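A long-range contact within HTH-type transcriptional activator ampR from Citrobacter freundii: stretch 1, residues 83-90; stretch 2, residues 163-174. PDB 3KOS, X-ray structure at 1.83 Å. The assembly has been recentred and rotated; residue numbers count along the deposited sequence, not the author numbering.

Stretch 1, residues 83-90: MSPLCSPT
Stretch 2 163-174: LLSSERIVQPFL

What fixes the register of the two stretches? A single antiparallel bridge does, centred on Cys87 and Val170, whose CA atoms lie 5.4 Å apart. Both residues are extended (phi/psi -153/171 and -127/146), so each turns its N and O to the other: Cys87 N donates to Val170 O at 3.0 Å, and Val170 N donates to Cys87 O at 2.8 Å. Because the chains run in opposite directions, Leu86 falls beside Gln171 (CA to CA 4.8 Å) and Ser88 beside Ile169 (CA to CA 4.8 Å). The same carbonyls also receive CA-H...O contacts, from Leu86 CA to Val170 O at 3.3 Å and from Ile169 CA to Cys87 O at 3.5 Å. Cys87 has 65 Å² covered; its CA-to-CB bond points away and chi1 is p, yet its SG lies 4.3 Å from Pro172 CD.

How does Leu86, the residue with the most covered surface at 67 Å², use its side chain? It ends strand 83-86 at phi/psi -142/134, with its CB directed sideways and rotamer m, t. Leu86 CB lies 4.1 Å from Ile169 CG1, and Leu86 CD2 reaches Leu164 CD2 at 4.2 Å and Gln171 CB at 3.8 Å. Ile169 is also extended (-142/154); its chi1 of -145° lies between wells and its chi2 is p. Leu164, in the helix ending at 165, is m, t. The contacts with Ile169 and Leu164 are apolar, favoured by removing hydrocarbon from water; the one with Gln171 is to the CB of its side chain.

What does Pro89 cover as stretch 1 enters its helix? Ser88 (-67/155, chi1 p) is the N-cap, and Pro89 follows at -55/-34 with a C-gamma exo ring. Pro89 CG packs 4.0 Å from Val170 CG2, Val170 having chi1 t, and also lies 3.6 Å from Glu167 O. Glu167 leaves the preceding helix with positive phi (62/32) in a Schellman motif: Glu167 N bonds to Leu164 O at 3.1 Å and Arg168 N to Leu163 O at 3.0 Å. Arg168 (-88/-18) then leads into the extended segment.

How is the contact completed beyond the bridge? Water 1 donates to Ser84 OG at 2.9 Å and Pro85 O at 2.8 Å and accepts from Phe173 N at 2.8 Å, joining the Ser84 hydroxyl and the Pro85 carbonyl of stretch 1 to the backbone N of Phe173 in stretch 2. Gln171, with chi1 and chi2 both t, sends NE2 to Phe173 O at 2.9 Å, bracing its own stretch. Pro85 CB meets Pro172 CG at 4.4 Å, two prolines in apolar contact.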

# COMPACT_ATOMS: atom_id res chain seq x y z
N MSE A 83 15.53 6.26 7.68
CA MSE A 83 15.37 4.88 7.23
C MSE A 83 16.46 3.95 7.70
O MSE A 83 17.62 4.33 7.82
CB MSE A 83 15.33 4.83 5.71
CG MSE A 83 14.22 5.66 5.12
SE MSE A 83 14.31 5.61 3.17
CE MSE A 83 15.87 4.48 2.95
N SER A 84 16.08 2.70 7.95
CA SER A 84 17.02 1.69 8.40
C SER A 84 16.51 0.33 7.93
O SER A 84 15.32 0.19 7.62
CB SER A 84 17.13 1.75 9.92
OG SER A 84 18.25 1.03 10.40
N PRO A 85 17.39 -0.67 7.84
CA PRO A 85 16.93 -2.01 7.45
C PRO A 85 15.90 -2.54 8.44
O PRO A 85 16.00 -2.28 9.63
CB PRO A 85 18.20 -2.85 7.50
CG PRO A 85 19.28 -1.87 7.12
CD PRO A 85 18.87 -0.57 7.78
N LEU A 86 14.92 -3.27 7.92
CA LEU A 86 13.85 -3.85 8.73
C LEU A 86 13.54 -5.22 8.16
O LEU A 86 13.40 -5.37 6.96
CB LEU A 86 12.59 -2.99 8.63
CG LEU A 86 12.68 -1.58 9.23
CD1 LEU A 86 11.50 -0.75 8.76
CD2 LEU A 86 12.74 -1.65 10.75
N CYS A 87 13.43 -6.23 9.03
CA CYS A 87 13.20 -7.58 8.54
C CYS A 87 12.47 -8.43 9.58
O CYS A 87 12.28 -8.01 10.72
CB CYS A 87 14.52 -8.24 8.13
SG CYS A 87 15.63 -8.47 9.54
N SER A 88 12.03 -9.62 9.17
CA SER A 88 11.34 -10.51 10.08
C SER A 88 12.31 -10.98 11.15
O SER A 88 13.52 -11.02 10.91
CB SER A 88 10.76 -11.71 9.34
OG SER A 88 11.79 -12.51 8.79
N PRO A 89 11.79 -11.36 12.33
CA PRO A 89 12.65 -11.91 13.37
C PRO A 89 13.43 -13.12 12.86
O PRO A 89 14.58 -13.33 13.25
CB PRO A 89 11.65 -12.33 14.46
CG PRO A 89 10.48 -11.42 14.26
CD PRO A 89 10.38 -11.26 12.76
N THR A 90 12.83 -13.90 11.97
CA THR A 90 13.50 -15.07 11.41
C THR A 90 14.72 -14.72 10.54
O THR A 90 15.76 -15.37 10.63
CB THR A 90 12.51 -15.98 10.62
OG1 THR A 90 11.62 -16.61 11.55
CG2 THR A 90 13.26 -17.05 9.86
N LEU A 163 4.58 -2.37 14.00
CA LEU A 163 5.20 -3.65 13.68
C LEU A 163 6.38 -3.98 14.60
O LEU A 163 6.60 -5.13 14.94
CB LEU A 163 5.68 -3.69 12.22
CG LEU A 163 4.62 -3.45 11.14
CD1 LEU A 163 5.24 -3.50 9.74
CD2 LEU A 163 3.48 -4.45 11.28
N LEU A 164 7.13 -2.96 15.00
CA LEU A 164 8.26 -3.19 15.90
C LEU A 164 7.74 -3.60 17.28
O LEU A 164 8.24 -4.54 17.88
CB LEU A 164 9.14 -1.94 16.00
CG LEU A 164 9.91 -1.63 14.71
CD1 LEU A 164 10.40 -0.19 14.67
CD2 LEU A 164 11.08 -2.62 14.54
N SER A 165 6.73 -2.88 17.78
CA SER A 165 6.22 -3.14 19.12
C SER A 165 5.52 -4.50 19.23
O SER A 165 5.58 -5.15 20.28
CB SER A 165 5.28 -2.02 19.55
OG SER A 165 6.01 -0.82 19.70
N SER A 166 4.86 -4.91 18.16
CA SER A 166 4.18 -6.21 18.16
C SER A 166 5.12 -7.32 17.73
O SER A 166 4.71 -8.48 17.60
CB SER A 166 2.94 -6.16 17.25
OG SER A 166 3.33 -5.93 15.90
N GLU A 167 6.38 -6.95 17.49
CA GLU A 167 7.44 -7.91 17.18
C GLU A 167 7.21 -8.71 15.90
O GLU A 167 7.64 -9.84 15.78
CB GLU A 167 7.72 -8.82 18.39
CG GLU A 167 8.13 -8.01 19.61
CD GLU A 167 8.64 -8.85 20.77
OE1 GLU A 167 8.90 -10.06 20.58
OE2 GLU A 167 8.79 -8.27 21.88
N ARG A 168 6.54 -8.09 14.94
CA ARG A 168 6.39 -8.67 13.61
C ARG A 168 7.56 -8.28 12.70
O ARG A 168 7.82 -8.91 11.67
CB ARG A 168 5.07 -8.22 12.99
CG ARG A 168 3.86 -8.76 13.73
CD ARG A 168 2.59 -8.09 13.23
NE ARG A 168 1.46 -8.36 14.11
CZ ARG A 168 0.28 -7.76 14.01
NH1 ARG A 168 0.08 -6.84 13.06
NH2 ARG A 168 -0.71 -8.06 14.86
N ILE A 169 8.26 -7.23 13.10
CA ILE A 169 9.45 -6.79 12.37
C ILE A 169 10.52 -6.33 13.35
O ILE A 169 10.20 -5.87 14.46
CB ILE A 169 9.11 -5.66 11.36
CG1 ILE A 169 9.97 -5.79 10.10
CG2 ILE A 169 9.28 -4.30 11.97
CD1 ILE A 169 9.46 -6.81 9.11
N VAL A 170 11.77 -6.42 12.92
CA VAL A 170 12.93 -6.08 13.73
C VAL A 170 13.84 -5.09 13.01
O VAL A 170 13.96 -5.13 11.79
CB VAL A 170 13.76 -7.36 14.03
CG1 VAL A 170 15.10 -7.03 14.64
CG2 VAL A 170 12.97 -8.30 14.94
N GLN A 171 14.48 -4.20 13.77
CA GLN A 171 15.46 -3.27 13.21
C GLN A 171 16.83 -3.74 13.67
O GLN A 171 17.24 -3.43 14.78
CB GLN A 171 15.19 -1.84 13.71
CG GLN A 171 16.10 -0.77 13.09
CD GLN A 171 15.97 0.60 13.77
OE1 GLN A 171 14.97 0.90 14.43
NE2 GLN A 171 17.00 1.42 13.62
N PRO A 172 17.54 -4.50 12.83
CA PRO A 172 18.77 -5.11 13.33
C PRO A 172 19.89 -4.11 13.61
O PRO A 172 20.77 -4.41 14.43
CB PRO A 172 19.18 -6.06 12.20
CG PRO A 172 18.47 -5.53 10.97
CD PRO A 172 17.18 -4.99 11.48
N PHE A 173 19.88 -2.95 12.96
CA PHE A 173 20.97 -1.99 13.12
C PHE A 173 20.50 -0.59 13.49
O PHE A 173 19.43 -0.16 13.08
CB PHE A 173 21.83 -1.95 11.86
CG PHE A 173 22.40 -3.27 11.50
CD1 PHE A 173 23.41 -3.83 12.28
CD2 PHE A 173 21.92 -3.98 10.41
CE1 PHE A 173 23.93 -5.08 11.97
CE2 PHE A 173 22.44 -5.21 10.10
CZ PHE A 173 23.44 -5.76 10.88
N LEU A 174 21.32 0.11 14.26
CA LEU A 174 20.96 1.43 14.76
C LEU A 174 21.06 2.51 13.69
O LEU A 174 20.34 3.51 13.75
CB LEU A 174 21.87 1.81 15.94
CG LEU A 174 21.65 0.99 17.20
CD1 LEU A 174 22.60 1.44 18.31
CD2 LEU A 174 20.20 1.10 17.65
O HOH W 1 18.45 -1.87 10.86